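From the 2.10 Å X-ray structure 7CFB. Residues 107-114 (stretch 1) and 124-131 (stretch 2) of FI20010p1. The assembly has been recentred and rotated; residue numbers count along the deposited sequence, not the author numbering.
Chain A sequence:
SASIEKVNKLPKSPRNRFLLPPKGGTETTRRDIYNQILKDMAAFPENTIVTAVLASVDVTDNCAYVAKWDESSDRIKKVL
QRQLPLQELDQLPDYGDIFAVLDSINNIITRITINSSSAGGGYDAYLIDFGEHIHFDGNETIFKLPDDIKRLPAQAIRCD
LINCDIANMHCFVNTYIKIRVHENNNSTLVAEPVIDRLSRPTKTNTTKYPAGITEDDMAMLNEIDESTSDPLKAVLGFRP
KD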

# COMPACT_ATOMS: atom_id res chain seq x y z
N ASN A 107 11.13 -2.50 -10.86
CA ASN A 107 11.75 -1.17 -10.67
C ASN A 107 10.85 -0.12 -10.00
O ASN A 107 10.81 1.00 -10.49
CB ASN A 107 12.39 -0.68 -11.97
CG ASN A 107 13.62 0.16 -11.72
OD1 ASN A 107 14.29 -0.00 -10.71
ND2 ASN A 107 13.87 1.09 -12.61
N ILE A 108 10.14 -0.46 -8.93
CA ILE A 108 9.37 0.58 -8.20
C ILE A 108 9.71 0.49 -6.72
O ILE A 108 10.19 -0.52 -6.30
CB ILE A 108 7.85 0.50 -8.43
CG1 ILE A 108 7.20 -0.65 -7.68
CG2 ILE A 108 7.51 0.50 -9.90
CD1 ILE A 108 5.76 -0.41 -7.39
N ILE A 109 9.56 1.59 -6.00
CA ILE A 109 9.86 1.60 -4.54
C ILE A 109 8.59 2.02 -3.81
O ILE A 109 8.11 3.12 -4.04
CB ILE A 109 11.06 2.50 -4.25
CG1 ILE A 109 12.34 1.95 -4.89
CG2 ILE A 109 11.21 2.72 -2.77
CD1 ILE A 109 13.53 2.80 -4.63
N THR A 110 8.13 1.19 -2.89
CA THR A 110 6.86 1.46 -2.20
C THR A 110 7.04 1.53 -0.68
O THR A 110 7.94 0.91 -0.19
CB THR A 110 5.84 0.39 -2.59
OG1 THR A 110 4.53 0.84 -2.31
CG2 THR A 110 6.11 -0.94 -1.93
N ARG A 111 6.15 2.26 -0.01
CA ARG A 111 6.17 2.44 1.46
C ARG A 111 5.71 1.15 2.12
O ARG A 111 4.82 0.53 1.62
CB ARG A 111 5.40 3.69 1.90
CG ARG A 111 5.88 4.97 1.26
CD ARG A 111 5.45 6.19 2.02
NE ARG A 111 4.01 6.30 1.99
CZ ARG A 111 3.29 7.01 2.82
NH1 ARG A 111 3.85 7.70 3.78
NH2 ARG A 111 2.00 7.01 2.70
N ILE A 112 6.35 0.80 3.22
CA ILE A 112 6.11 -0.48 3.90
C ILE A 112 6.30 -0.30 5.40
O ILE A 112 7.01 0.59 5.79
CB ILE A 112 7.13 -1.50 3.35
CG1 ILE A 112 6.87 -2.94 3.79
CG2 ILE A 112 8.55 -1.06 3.58
CD1 ILE A 112 7.87 -3.94 3.34
N THR A 113 5.64 -1.14 6.17
CA THR A 113 5.86 -1.21 7.62
C THR A 113 5.91 -2.70 8.01
O THR A 113 5.21 -3.46 7.41
CB THR A 113 4.80 -0.42 8.38
OG1 THR A 113 5.25 -0.51 9.71
CG2 THR A 113 3.41 -0.98 8.23
N ILE A 114 6.76 -3.05 8.96
CA ILE A 114 6.82 -4.43 9.48
C ILE A 114 5.85 -4.49 10.66
O ILE A 114 6.00 -3.74 11.57
CB ILE A 114 8.23 -4.85 9.89
CG1 ILE A 114 9.23 -4.69 8.75
CG2 ILE A 114 8.22 -6.27 10.39
CD1 ILE A 114 9.10 -5.74 7.72
N ASP A 124 5.90 -10.38 8.82
CA ASP A 124 4.67 -9.94 8.18
C ASP A 124 4.76 -8.44 7.96
O ASP A 124 5.07 -7.69 8.90
CB ASP A 124 3.45 -10.30 9.03
CG ASP A 124 2.15 -10.19 8.26
OD1 ASP A 124 2.17 -10.39 7.02
OD2 ASP A 124 1.11 -9.92 8.89
N ALA A 125 4.50 -8.02 6.74
CA ALA A 125 4.66 -6.60 6.38
C ALA A 125 3.42 -6.08 5.66
O ALA A 125 2.73 -6.85 5.05
CB ALA A 125 5.88 -6.45 5.52
N TYR A 126 3.20 -4.78 5.75
CA TYR A 126 2.05 -4.14 5.11
C TYR A 126 2.50 -3.04 4.14
O TYR A 126 3.22 -2.18 4.51
CB TYR A 126 1.12 -3.61 6.19
CG TYR A 126 -0.14 -2.93 5.70
CD1 TYR A 126 -0.97 -3.56 4.81
CD2 TYR A 126 -0.48 -1.67 6.13
CE1 TYR A 126 -2.13 -2.98 4.37
CE2 TYR A 126 -1.63 -1.06 5.67
CZ TYR A 126 -2.46 -1.72 4.79
OH TYR A 126 -3.59 -1.16 4.33
N LEU A 127 2.00 -3.11 2.93
CA LEU A 127 2.27 -2.07 1.92
C LEU A 127 1.17 -1.03 2.10
O LEU A 127 0.12 -1.19 1.56
CB LEU A 127 2.27 -2.73 0.54
CG LEU A 127 3.25 -3.88 0.36
CD1 LEU A 127 3.46 -4.19 -1.09
CD2 LEU A 127 4.58 -3.56 0.99
N ILE A 128 1.50 0.02 2.83
CA ILE A 128 0.53 1.05 3.29
C ILE A 128 -0.17 1.74 2.13
O ILE A 128 -1.29 2.13 2.31
CB ILE A 128 1.15 2.01 4.33
CG1 ILE A 128 2.14 2.99 3.71
CG2 ILE A 128 1.74 1.25 5.49
CD1 ILE A 128 2.67 4.00 4.66
N ASP A 129 0.51 1.97 1.02
CA ASP A 129 -0.10 2.67 -0.13
C ASP A 129 -0.91 1.74 -1.02
O ASP A 129 -1.72 2.26 -1.75
CB ASP A 129 0.94 3.53 -0.85
CG ASP A 129 1.58 4.55 0.07
OD1 ASP A 129 0.89 5.04 0.92
OD2 ASP A 129 2.74 4.76 -0.04
N PHE A 130 -0.66 0.43 -0.98
CA PHE A 130 -1.38 -0.55 -1.84
C PHE A 130 -2.43 -1.37 -1.09
O PHE A 130 -3.23 -1.98 -1.73
CB PHE A 130 -0.41 -1.54 -2.48
CG PHE A 130 0.67 -0.95 -3.34
CD1 PHE A 130 0.64 0.36 -3.74
CD2 PHE A 130 1.74 -1.73 -3.75
CE1 PHE A 130 1.66 0.89 -4.51
CE2 PHE A 130 2.74 -1.21 -4.54
CZ PHE A 130 2.69 0.11 -4.93
N GLY A 131 -2.46 -1.31 0.23
CA GLY A 131 -3.40 -2.12 1.01
C GLY A 131 -3.12 -3.61 0.92
O GLY A 131 -4.05 -4.34 1.02
O HOH W 1 2.76 0.66 -0.17
O HOH W 2 4.28 3.65 -1.96

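Two waters take over where the backbone pairing of these strands stops. Water 1 donates to Arg111 O (2.7 Å from its oxygen) and accepts from Asp129 N (2.9 Å), so it bridges the backbones of the two stretches where they have moved too far apart to bond directly; it also hydrogen-bonds to Thr110 OG1 at 2.8 Å. Water 2 accepts from Arg111 N at 3.0 Å and donates to Asp129 OD2 at 2.7 Å. Both polar backbone atoms of Arg111 are thus satisfied through solvent.

Direct pairing belongs to the other end. Strand 108-114 and strand 124-127 run antiparallel, their directions 149° apart, and Thr113 and Tyr126 form a hydrogen-bonded pair: Thr113 N donates to Tyr126 O at 3.1 Å, and Tyr126 N to Thr113 O at 2.9 Å. Each of these carbonyls also receives a CA-H contact, Ile112 CA lying 3.4 Å from Tyr126 O and Ala125 CA 3.4 Å from Thr113 O. Ile114 and Ala125 follow as a non-hydrogen-bonded pair, with CA atoms 4.4 Å apart.

Past Leu127 the second stretch leaves the strand and turns, with Phe130 N donating to Leu127 O at 3.1 Å. The turn carries Asp129 to Arg111, whose side chain makes a two-pronged salt bridge: NE donates to OD2 of Asp129 at 2.8 Å and NH2 to OD1 of Asp129 at 2.9 Å. The N-H...O angles, 175° and 163°, are close to linear, as expected when a guanidinium edge meets a carboxylate. Ile128 lies over one face of that guanidinium, its CD1 3.6 Å from Arg111 CZ, so a single planar group is used twice: its edge for charge, its face for apolar packing.

The bridged pairs put their side chains on two faces of the sheet. Ile114 and Ala125 share one face, where the small methyl of Ala125 accommodates two isoleucines: its CB is 4.0 Å from Ile114 CD1 and 3.9 Å from Ile112 CD1. Ile112 also packs through CG1 against Leu127 CD2 at 3.7 Å. Thr113 and Tyr126 share the other face; there Thr113 CG2 sits at the edge of the tyrosine ring and reaches Ile128 CG2 at 3.9 Å.

Phe130 closes the far end. Its CB points sideways, but the ring comes nearer to the first strand, with Ile108 CD1 at its edge, 4.0 Å from CZ, and Thr110 OG1 over one face, 3.3 Å from CZ. The rule is a short ladder extended by a turn, with water and a buried ion pair beyond it.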